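Local coordinates for protein alanine dehydrogenase (Archaeoglobus fulgidus, PDB 1OMO) that catalyses the reversible NAD-dependent oxidative deamination of L-alanine to pyruvate and ammonium, working as a homodimer, at residues Y31-K41 / D289-D297; L231-L241 / V258-I268. All coordinates share one frame; numbering follows the deposited sequence.

Contact 1 of 2, residues Y31-K41 / D289-D297; sequences YALGKAQMPPK and DSTGLAIQD. With NAD (nicotinamide-adenine-dinucleotide), chain D.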
loop_
_atom_site.group_PDB
_atom_site.type_symbol
_atom_site.label_atom_id
_atom_site.label_comp_id
_atom_site.label_asym_id
_atom_site.label_seq_id
_atom_site.Cartn_x
_atom_site.Cartn_y
_atom_site.Cartn_z
ATOM N N TYR A 31 14.991 -12.467 4.139
ATOM C CA TYR A 31 14.030 -12.040 5.147
ATOM C C TYR A 31 14.275 -12.739 6.471
ATOM O O TYR A 31 14.153 -12.139 7.522
ATOM C CB TYR A 31 12.580 -12.273 4.696
ATOM C CG TYR A 31 11.569 -11.612 5.621
ATOM C CD1 TYR A 31 11.834 -10.363 6.174
ATOM C CD2 TYR A 31 10.344 -12.198 5.902
ATOM C CE1 TYR A 31 10.912 -9.706 6.980
ATOM C CE2 TYR A 31 9.385 -11.538 6.722
ATOM C CZ TYR A 31 9.684 -10.289 7.251
ATOM O OH TYR A 31 8.769 -9.573 8.010
ATOM N N ALA A 32 14.631 -14.009 6.429
ATOM C CA ALA A 32 14.875 -14.710 7.678
ATOM C C ALA A 32 16.149 -14.160 8.361
ATOM O O ALA A 32 16.273 -14.269 9.572
ATOM C CB ALA A 32 15.002 -16.207 7.427
ATOM N N LEU A 33 17.073 -13.574 7.587
ATOM C CA LEU A 33 18.289 -12.998 8.161
ATOM C C LEU A 33 18.126 -11.489 8.449
ATOM O O LEU A 33 19.096 -10.783 8.690
ATOM C CB LEU A 33 19.473 -13.205 7.225
ATOM C CG LEU A 33 19.896 -14.660 7.052
ATOM C CD1 LEU A 33 21.014 -14.768 6.027
ATOM C CD2 LEU A 33 20.326 -15.227 8.404
ATOM N N GLY A 34 16.891 -11.006 8.402
ATOM C CA GLY A 34 16.638 -9.610 8.668
ATOM C C GLY A 34 17.122 -8.661 7.591
ATOM O O GLY A 34 17.038 -7.456 7.771
ATOM N N LYS A 35 17.632 -9.168 6.478
ATOM C CA LYS A 35 18.094 -8.272 5.420
ATOM C C LYS A 35 17.003 -7.859 4.411
ATOM O O LYS A 35 17.291 -7.454 3.287
ATOM C CB LYS A 35 19.287 -8.893 4.706
ATOM C CG LYS A 35 20.478 -9.032 5.631
ATOM C CD LYS A 35 21.642 -9.741 4.959
ATOM C CE LYS A 35 22.783 -9.988 5.940
ATOM N NZ LYS A 35 23.948 -10.471 5.176
ATOM N N ALA A 36 15.748 -7.973 4.824
ATOM C CA ALA A 36 14.618 -7.572 3.987
ATOM C C ALA A 36 13.600 -6.937 4.911
ATOM O O ALA A 36 13.506 -7.269 6.086
ATOM C CB ALA A 36 13.993 -8.766 3.273
ATOM N N GLN A 37 12.838 -6.011 4.377
ATOM C CA GLN A 37 11.850 -5.342 5.183
ATOM C C GLN A 37 10.470 -5.679 4.558
ATOM O O GLN A 37 10.316 -5.704 3.329
ATOM C CB GLN A 37 12.235 -3.860 5.143
ATOM C CG GLN A 37 11.410 -2.848 5.913
ATOM C CD GLN A 37 11.981 -1.419 5.730
ATOM O OE1 GLN A 37 12.530 -1.075 4.660
ATOM N NE2 GLN A 37 11.839 -0.588 6.764
ATOM N N MET A 38 9.479 -5.996 5.389
ATOM C CA MET A 38 8.168 -6.313 4.847
ATOM C C MET A 38 7.017 -6.114 5.819
ATOM O O MET A 38 6.864 -6.870 6.776
ATOM C CB MET A 38 8.124 -7.764 4.306
ATOM C CG MET A 38 6.782 -8.185 3.719
ATOM S SD MET A 38 6.689 -9.892 3.169
ATOM C CE MET A 38 6.763 -10.695 4.727
ATOM N N PRO A 39 6.199 -5.075 5.592
ATOM C CA PRO A 39 5.061 -4.829 6.470
ATOM C C PRO A 39 3.947 -5.809 6.141
ATOM O O PRO A 39 3.952 -6.446 5.091
ATOM C CB PRO A 39 4.650 -3.406 6.114
ATOM C CG PRO A 39 5.955 -2.760 5.736
ATOM C CD PRO A 39 6.562 -3.843 4.865
ATOM N N PRO A 40 2.991 -5.968 7.061
ATOM C CA PRO A 40 1.844 -6.861 6.872
ATOM C C PRO A 40 1.062 -6.356 5.632
ATOM O O PRO A 40 1.156 -5.170 5.278
ATOM C CB PRO A 40 1.031 -6.640 8.152
ATOM C CG PRO A 40 2.093 -6.298 9.169
ATOM C CD PRO A 40 2.997 -5.377 8.412
ATOM N N LYS A 41 0.297 -7.228 4.979
ATOM C CA LYS A 41 -0.494 -6.811 3.832
ATOM C C LYS A 41 -1.620 -5.913 4.348
ATOM O O LYS A 41 -2.067 -6.065 5.482
ATOM C CB LYS A 41 -1.130 -8.018 3.134
ATOM C CG LYS A 41 -0.197 -9.122 2.715
ATOM C CD LYS A 41 -0.996 -10.279 2.099
ATOM C CE LYS A 41 -0.044 -11.367 1.622
ATOM N NZ LYS A 41 -0.750 -12.468 0.931
ATOM N N ASP A 289 2.757 -24.151 4.276
ATOM C CA ASP A 289 1.597 -23.269 4.270
ATOM C C ASP A 289 1.991 -21.966 3.548
ATOM O O ASP A 289 2.657 -21.095 4.117
ATOM C CB ASP A 289 1.187 -22.946 5.703
ATOM C CG ASP A 289 -0.226 -22.439 5.791
ATOM O OD1 ASP A 289 -0.743 -22.342 6.912
ATOM O OD2 ASP A 289 -0.836 -22.144 4.739
ATOM N N SER A 290 1.555 -21.845 2.301
ATOM C CA SER A 290 1.883 -20.706 1.486
ATOM C C SER A 290 0.799 -19.623 1.453
ATOM O O SER A 290 -0.379 -19.903 1.241
ATOM C CB SER A 290 2.209 -21.226 0.087
ATOM O OG SER A 290 2.384 -20.216 -0.864
ATOM N N THR A 291 1.202 -18.382 1.698
ATOM C CA THR A 291 0.250 -17.283 1.648
ATOM C C THR A 291 0.591 -16.218 0.612
ATOM O O THR A 291 -0.284 -15.437 0.251
ATOM C CB THR A 291 0.079 -16.559 3.028
ATOM O OG1 THR A 291 1.309 -15.931 3.420
ATOM C CG2 THR A 291 -0.336 -17.549 4.115
ATOM N N GLY A 292 1.836 -16.176 0.138
ATOM C CA GLY A 292 2.259 -15.150 -0.827
ATOM C C GLY A 292 2.820 -13.927 -0.085
ATOM O O GLY A 292 2.088 -13.230 0.629
ATOM N N LEU A 293 4.114 -13.655 -0.245
ATOM C CA LEU A 293 4.715 -12.538 0.487
ATOM C C LEU A 293 5.210 -11.410 -0.414
ATOM O O LEU A 293 5.695 -11.662 -1.518
ATOM C CB LEU A 293 5.879 -13.058 1.326
ATOM C CG LEU A 293 5.804 -14.463 1.952
ATOM C CD1 LEU A 293 7.166 -14.775 2.617
ATOM C CD2 LEU A 293 4.696 -14.555 2.952
ATOM N N ALA A 294 5.110 -10.164 0.049
ATOM C CA ALA A 294 5.580 -9.048 -0.774
ATOM C C ALA A 294 7.064 -9.213 -1.155
ATOM O O ALA A 294 7.469 -8.830 -2.249
ATOM C CB ALA A 294 5.343 -7.687 -0.067
ATOM N N ILE A 295 7.880 -9.800 -0.296
ATOM C CA ILE A 295 9.282 -9.948 -0.684
ATOM C C ILE A 295 9.430 -10.794 -1.952
ATOM O O ILE A 295 10.356 -10.568 -2.720
ATOM C CB ILE A 295 10.181 -10.504 0.464
ATOM C CG1 ILE A 295 9.659 -11.859 0.966
ATOM C CG2 ILE A 295 10.239 -9.505 1.590
ATOM C CD1 ILE A 295 10.631 -12.627 1.846
ATOM N N GLN A 296 8.496 -11.709 -2.206
ATOM C CA GLN A 296 8.551 -12.534 -3.429
ATOM C C GLN A 296 8.196 -11.687 -4.667
ATOM O O GLN A 296 8.811 -11.831 -5.735
ATOM C CB GLN A 296 7.600 -13.768 -3.347
ATOM C CG GLN A 296 7.913 -14.728 -2.180
ATOM C CD GLN A 296 6.832 -15.821 -1.893
ATOM O OE1 GLN A 296 5.656 -15.528 -1.729
ATOM N NE2 GLN A 296 7.266 -17.070 -1.798
ATOM N N ASP A 297 7.222 -10.796 -4.525
ATOM C CA ASP A 297 6.814 -9.949 -5.650
ATOM C C ASP A 297 7.929 -8.931 -5.990
ATOM O O ASP A 297 8.230 -8.706 -7.145
ATOM C CB ASP A 297 5.494 -9.240 -5.312
ATOM C CG ASP A 297 4.374 -10.210 -5.048
ATOM O OD1 ASP A 297 4.194 -11.105 -5.887
ATOM O OD2 ASP A 297 3.663 -10.089 -4.012
HETATM P PA NAD D . -8.546 -21.344 -10.436
HETATM O O1A NAD D . -9.968 -20.984 -10.206
HETATM O O2A NAD D . -7.994 -21.304 -11.868
HETATM O O5B NAD D . -8.000 -22.776 -9.821
HETATM C C5B NAD D . -8.712 -23.493 -8.728
HETATM C C4B NAD D . -9.128 -24.875 -9.298
HETATM O O4B NAD D . -9.778 -25.533 -8.123
HETATM C C3B NAD D . -10.287 -24.900 -10.402
HETATM O O3B NAD D . -9.850 -25.639 -11.611
HETATM C C2B NAD D . -11.515 -25.540 -9.709
HETATM O O2B NAD D . -12.459 -26.202 -10.468
HETATM C C1B NAD D . -10.801 -26.375 -8.601
HETATM N N9A NAD D . -11.603 -26.591 -7.432
HETATM C C8A NAD D . -12.478 -25.774 -6.744
HETATM N N7A NAD D . -13.012 -26.348 -5.688
HETATM C C5A NAD D . -12.528 -27.581 -5.610
HETATM C C6A NAD D . -12.748 -28.664 -4.651
HETATM N N6A NAD D . -13.574 -28.539 -3.644
HETATM N N1A NAD D . -12.032 -29.820 -4.909
HETATM C C2A NAD D . -11.183 -29.974 -5.952
HETATM N N3A NAD D . -10.944 -28.959 -6.905
HETATM C C4A NAD D . -11.627 -27.774 -6.680
HETATM O O3 NAD D . -7.400 -20.566 -9.513
HETATM P PN NAD D . -5.703 -20.570 -9.434
HETATM O O1N NAD D . -5.213 -21.702 -10.299
HETATM O O2N NAD D . -5.207 -19.147 -9.602
HETATM O O5D NAD D . -5.572 -21.036 -7.820
HETATM C C5D NAD D . -6.617 -20.225 -6.970
HETATM C C4D NAD D . -6.434 -20.426 -5.502
HETATM O O4D NAD D . -4.979 -20.065 -5.172
HETATM C C3D NAD D . -7.280 -19.485 -4.586
HETATM O O3D NAD D . -7.501 -20.050 -3.280
HETATM C C2D NAD D . -6.380 -18.245 -4.565
HETATM O O2D NAD D . -6.820 -17.222 -3.734
HETATM C C1D NAD D . -4.966 -18.918 -4.230
HETATM N N1N NAD D . -3.683 -18.238 -4.622
HETATM C C2N NAD D . -2.734 -18.167 -3.511
HETATM C C3N NAD D . -1.424 -17.704 -3.896
HETATM C C7N NAD D . -0.368 -17.616 -2.637
HETATM O O7N NAD D . 0.609 -16.819 -2.735
HETATM N N7N NAD D . -0.589 -18.424 -1.552
HETATM C C4N NAD D . -0.999 -17.346 -5.197
HETATM C C5N NAD D . -2.046 -17.470 -6.200
HETATM C C6N NAD D . -3.349 -17.909 -5.916
#

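Contact 2 of 2, residues L231-L241 / V258-I268; sequences LKKAKIVVDDL and VIGVEDVHATI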
loop_
_atom_site.group_PDB
_atom_site.type_symbol
_atom_site.label_atom_id
_atom_site.label_comp_id
_atom_site.label_asym_id
_atom_site.label_seq_id
_atom_site.Cartn_x
_atom_site.Cartn_y
_atom_site.Cartn_z
ATOM N N LEU A 231 -3.029 -31.494 10.185
ATOM C CA LEU A 231 -2.214 -30.450 10.802
ATOM C C LEU A 231 -1.603 -30.906 12.120
ATOM O O LEU A 231 -0.405 -30.701 12.365
ATOM C CB LEU A 231 -3.037 -29.163 11.015
ATOM C CG LEU A 231 -3.559 -28.436 9.766
ATOM C CD1 LEU A 231 -4.279 -27.113 10.171
ATOM C CD2 LEU A 231 -2.392 -28.157 8.830
ATOM N N LYS A 232 -2.421 -31.529 12.959
ATOM C CA LYS A 232 -1.972 -32.022 14.274
ATOM C C LYS A 232 -0.783 -32.986 14.216
ATOM O O LYS A 232 0.068 -33.023 15.099
ATOM C CB LYS A 232 -3.115 -32.771 14.965
ATOM C CG LYS A 232 -4.308 -31.940 15.285
ATOM C CD LYS A 232 -5.344 -32.816 15.925
ATOM C CE LYS A 232 -6.583 -32.042 16.259
ATOM N NZ LYS A 232 -7.581 -32.901 16.954
ATOM N N LYS A 233 -0.766 -33.766 13.149
ATOM C CA LYS A 233 0.207 -34.830 12.915
ATOM C C LYS A 233 1.393 -34.442 12.030
ATOM O O LYS A 233 2.208 -35.304 11.679
ATOM C CB LYS A 233 -0.587 -36.010 12.299
ATOM C CG LYS A 233 0.123 -36.937 11.326
ATOM C CD LYS A 233 -0.847 -38.013 10.723
ATOM C CE LYS A 233 -1.822 -37.419 9.714
ATOM N NZ LYS A 233 -2.330 -38.440 8.697
ATOM N N ALA A 234 1.524 -33.154 11.708
ATOM C CA ALA A 234 2.578 -32.764 10.778
ATOM C C ALA A 234 3.534 -31.679 11.241
ATOM O O ALA A 234 3.268 -30.950 12.196
ATOM C CB ALA A 234 1.926 -32.331 9.420
ATOM N N LYS A 235 4.676 -31.605 10.562
ATOM C CA LYS A 235 5.640 -30.557 10.808
ATOM C C LYS A 235 5.184 -29.453 9.816
ATOM O O LYS A 235 5.300 -29.585 8.579
ATOM C CB LYS A 235 7.052 -31.032 10.483
ATOM C CG LYS A 235 8.079 -29.920 10.531
ATOM C CD LYS A 235 9.507 -30.452 10.325
ATOM C CE LYS A 235 10.023 -31.205 11.560
ATOM N NZ LYS A 235 11.297 -31.974 11.308
ATOM N N ILE A 236 4.627 -28.387 10.362
ATOM C CA ILE A 236 4.113 -27.294 9.545
ATOM C C ILE A 236 5.168 -26.208 9.321
ATOM O O ILE A 236 5.759 -25.695 10.251
ATOM C CB ILE A 236 2.878 -26.656 10.229
ATOM C CG1 ILE A 236 1.859 -27.739 10.592
ATOM C CG2 ILE A 236 2.219 -25.616 9.294
ATOM C CD1 ILE A 236 0.730 -27.214 11.495
ATOM N N VAL A 237 5.407 -25.872 8.072
ATOM C CA VAL A 237 6.368 -24.833 7.774
ATOM C C VAL A 237 5.619 -23.733 7.017
ATOM O O VAL A 237 5.166 -23.934 5.881
ATOM C CB VAL A 237 7.561 -25.398 6.943
ATOM C CG1 VAL A 237 8.539 -24.264 6.498
ATOM C CG2 VAL A 237 8.343 -26.372 7.829
ATOM N N VAL A 238 5.488 -22.567 7.647
ATOM C CA VAL A 238 4.772 -21.505 6.988
ATOM C C VAL A 238 5.652 -20.528 6.205
ATOM O O VAL A 238 6.875 -20.542 6.235
ATOM C CB VAL A 238 3.883 -20.675 7.967
ATOM C CG1 VAL A 238 3.058 -21.588 8.856
ATOM C CG2 VAL A 238 4.743 -19.743 8.791
ATOM N N ASP A 239 4.934 -19.682 5.493
ATOM C CA ASP A 239 5.396 -18.608 4.653
ATOM C C ASP A 239 5.862 -17.463 5.540
ATOM O O ASP A 239 6.989 -16.984 5.502
ATOM C CB ASP A 239 4.185 -18.069 3.902
ATOM C CG ASP A 239 4.462 -17.945 2.511
ATOM O OD1 ASP A 239 3.580 -17.538 1.756
ATOM O OD2 ASP A 239 5.617 -18.284 2.174
ATOM N N ASP A 240 4.894 -16.995 6.299
ATOM C CA ASP A 240 5.050 -15.885 7.179
ATOM C C ASP A 240 4.128 -16.275 8.277
ATOM O O ASP A 240 2.962 -16.573 8.035
ATOM C CB ASP A 240 4.535 -14.641 6.483
ATOM C CG ASP A 240 4.498 -13.461 7.395
ATOM O OD1 ASP A 240 5.497 -12.723 7.427
ATOM O OD2 ASP A 240 3.486 -13.280 8.110
ATOM N N LEU A 241 4.631 -16.309 9.487
ATOM C CA LEU A 241 3.788 -16.718 10.580
ATOM C C LEU A 241 2.472 -15.938 10.675
ATOM O O LEU A 241 1.389 -16.543 10.705
ATOM C CB LEU A 241 4.554 -16.629 11.899
ATOM C CG LEU A 241 3.706 -17.043 13.100
ATOM C CD1 LEU A 241 3.111 -18.436 12.886
ATOM C CD2 LEU A 241 4.576 -16.992 14.365
ATOM N N VAL A 258 -7.632 -25.320 17.644
ATOM C CA VAL A 258 -7.179 -26.689 17.529
ATOM C C VAL A 258 -5.664 -26.771 17.683
ATOM O O VAL A 258 -5.159 -27.533 18.513
ATOM C CB VAL A 258 -7.637 -27.291 16.213
ATOM C CG1 VAL A 258 -7.138 -28.721 16.086
ATOM C CG2 VAL A 258 -9.166 -27.266 16.175
ATOM N N ILE A 259 -4.929 -25.993 16.902
ATOM C CA ILE A 259 -3.485 -25.991 17.058
ATOM C C ILE A 259 -3.019 -24.612 17.502
ATOM O O ILE A 259 -3.709 -23.604 17.301
ATOM C CB ILE A 259 -2.751 -26.364 15.760
ATOM C CG1 ILE A 259 -3.232 -25.469 14.626
ATOM C CG2 ILE A 259 -2.929 -27.830 15.465
ATOM C CD1 ILE A 259 -2.339 -25.520 13.441
ATOM N N GLY A 260 -1.850 -24.564 18.122
ATOM C CA GLY A 260 -1.324 -23.294 18.570
ATOM C C GLY A 260 -0.092 -22.916 17.779
ATOM O O GLY A 260 0.177 -23.480 16.716
ATOM N N VAL A 261 0.669 -21.959 18.300
ATOM C CA VAL A 261 1.875 -21.520 17.612
ATOM C C VAL A 261 3.032 -22.469 17.845
ATOM O O VAL A 261 4.002 -22.470 17.095
ATOM C CB VAL A 261 2.320 -20.119 18.038
ATOM C CG1 VAL A 261 3.443 -19.662 17.110
ATOM C CG2 VAL A 261 1.145 -19.143 17.986
ATOM N N GLU A 262 2.958 -23.264 18.896
ATOM C CA GLU A 262 4.030 -24.201 19.100
ATOM C C GLU A 262 3.871 -25.267 18.029
ATOM O O GLU A 262 4.821 -25.970 17.672
ATOM C CB GLU A 262 3.967 -24.787 20.499
ATOM C CG GLU A 262 4.979 -24.098 21.415
ATOM C CD GLU A 262 5.079 -24.760 22.768
ATOM O OE1 GLU A 262 4.089 -24.657 23.510
ATOM O OE2 GLU A 262 6.128 -25.381 23.088
ATOM N N ASP A 263 2.670 -25.349 17.475
ATOM C CA ASP A 263 2.419 -26.319 16.443
ATOM C C ASP A 263 3.036 -25.914 15.107
ATOM O O ASP A 263 2.999 -26.680 14.136
ATOM C CB ASP A 263 0.915 -26.544 16.301
ATOM C CG ASP A 263 0.304 -27.157 17.555
ATOM O OD1 ASP A 263 -0.322 -26.423 18.346
ATOM O OD2 ASP A 263 0.473 -28.383 17.755
ATOM N N VAL A 264 3.588 -24.716 15.031
ATOM C CA VAL A 264 4.220 -24.316 13.783
ATOM C C VAL A 264 5.702 -24.512 14.022
ATOM O O VAL A 264 6.275 -23.959 14.966
ATOM C CB VAL A 264 3.943 -22.844 13.402
ATOM C CG1 VAL A 264 4.773 -22.469 12.193
ATOM C CG2 VAL A 264 2.485 -22.658 13.061
ATOM N N HIS A 265 6.317 -25.309 13.163
ATOM C CA HIS A 265 7.725 -25.617 13.317
ATOM C C HIS A 265 8.726 -24.525 12.906
ATOM O O HIS A 265 9.714 -24.277 13.609
ATOM C CB HIS A 265 8.046 -26.912 12.560
ATOM C CG HIS A 265 9.489 -27.291 12.615
ATOM N ND1 HIS A 265 10.221 -27.615 11.489
ATOM C CD2 HIS A 265 10.357 -27.339 13.652
ATOM C CE1 HIS A 265 11.473 -27.838 11.833
ATOM N NE2 HIS A 265 11.584 -27.676 13.139
ATOM N N ALA A 266 8.486 -23.889 11.769
ATOM C CA ALA A 266 9.411 -22.877 11.294
ATOM C C ALA A 266 8.795 -22.144 10.118
ATOM O O ALA A 266 7.719 -22.508 9.680
ATOM C CB ALA A 266 10.698 -23.579 10.847
ATOM N N THR A 267 9.469 -21.112 9.624
ATOM C CA THR A 267 9.033 -20.409 8.418
ATOM C C THR A 267 9.970 -21.038 7.379
ATOM O O THR A 267 10.999 -21.607 7.726
ATOM C CB THR A 267 9.321 -18.891 8.449
ATOM O OG1 THR A 267 10.737 -18.680 8.525
ATOM C CG2 THR A 267 8.653 -18.222 9.651
ATOM N N ILE A 268 9.634 -20.954 6.107
ATOM C CA ILE A 268 10.487 -21.553 5.088
ATOM C C ILE A 268 11.863 -20.864 5.015
ATOM O O ILE A 268 12.859 -21.505 4.677
ATOM C CB ILE A 268 9.763 -21.533 3.712
ATOM C CG1 ILE A 268 10.563 -22.317 2.680
ATOM C CG2 ILE A 268 9.527 -20.094 3.273
ATOM C CD1 ILE A 268 10.956 -23.670 3.143
HETATM O O HOH W 1 4.536 -28.398 12.971
#

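Contact 1 of 2, residues Y31-K41 / D289-D297
Met38 runs out straight, CG anti to its backbone N (chi1 180°), and bends only at chi3 (69°), which lays SD against the first turn of the helix starting at Ala294. SD lies 3.5 Å from Ala294 N and accepts a weak hydrogen bond from Ile295 N at 3.7 Å, a long approach suited to a sulfur acceptor. Ile295 sends its branches to two partners: CG2 packs on Met38 CB at 3.9 Å, and CD1 reaches Tyr31 CB at 3.5 Å, the Tyr31 and Ile295 side chains crossing at about a right angle.

Lys41, extended beyond CG, carries its ammonium to consecutive carbonyls. NZ sits 3.1 Å from Thr291 O, clearly above the carbonyl plane, and makes a weak bond to Gly292 O at 3.0 Å. Gln296 OE1 accepts from Leu293 N (2.8 Å, 167°), tying down the residue just ahead of the helix. These bonds hold the backbone at Thr291-Leu293, where Gly292 CA lies 3.0 Å from the nicotinamide O7N of NAD; a side chain at Gly292 would collide with that oxygen.

In the fold, Leu293 and Gln296 lean on Phe28 of helix 17-32, Ala294 rests on Ala56 and Lys41 on Met54 of strand 50-58, and Gln243 of helix 241-247 bonds to Gly292 O. Helix 294-311 thus starts wedged between helix 17-32 and the mixed sheet.

Contact 2 of 2, residues L231-L241 / V258-I268
The imidazole of His265 is flanked on both faces: the chain of Lys235 passes over one, its CE 3.8 Å from the ring centroid and 23° off the normal, a CH-pi contact, while Ala266 CB lies over the opposite face toward the rim. Val237 CG2 stands at the edge, near the ring plane. CG and CD of Lys235 already run close along the ring, and the bend at chi3 (-73°) brings CE over its face; NZ then goes on to a salt bridge with Glu284 and a hydrogen bond to Gly278 O. Replacing Lys235 by an alanine would probably uncover that face of the imidazole, freeing it to turn, and deprive Glu284 of its cationic mate.

The backbones pair as parallel strands. His265 N donates to Ile236 O at 3.0 Å, Val238 N to Ala266 O at 3.0 Å, and Ile268 N to Val238 O at 2.8 Å. Val237 pairs with Ala266 on one face of the sheet and Val238 with Thr267 on the other. Where the strands splay apart, a water takes over: it accepts from Ile236 N at 2.6 Å and donates to Ala234 O (3.0 Å) and Asp263 O (2.6 Å). Farther on, Ile236 CD1 and Ile259 CD1 meet tip to tip at 4.0 Å, and the Leu231 side chain crosses that of Ile259 at about a right angle.

This is a beta-alpha-beta crossover of the Rossmann-type domain, strand 264-267 being an outermost strand of the parallel sheet within this chain. Backbone bonds thus set the register at one end, whereas at the other a single water bridges three backbone polar groups, Ala234 O, Ile236 N and Asp263 O, and branched aliphatic side chains supply the cohesion.

Overall arrangement
Contact 2 is nested within the chain loop closed by contact 1; their centres lie about 17 Å apart, yet they meet directly. Asp239, just past strand 234-238 in contact 2, sets OD1 2.5 Å from Thr291 N and 2.7 Å from Gly292 N of contact 1, both probable hydrogen bonds. One carboxylate oxygen thus appears to hold the amides of the same backbone whose carbonyls Lys41 approaches. That backbone borders the cofactor: Ser290 O is 3.2 Å from NAD N7N, and the side chain of Asp239 comes within about 5 Å of NAD. Asp297, in segment 289-297, forms salt bridges with NAD-binding Arg108 and with Lys65, the inferred proton donor/acceptor, which places this segment beside the probable active site.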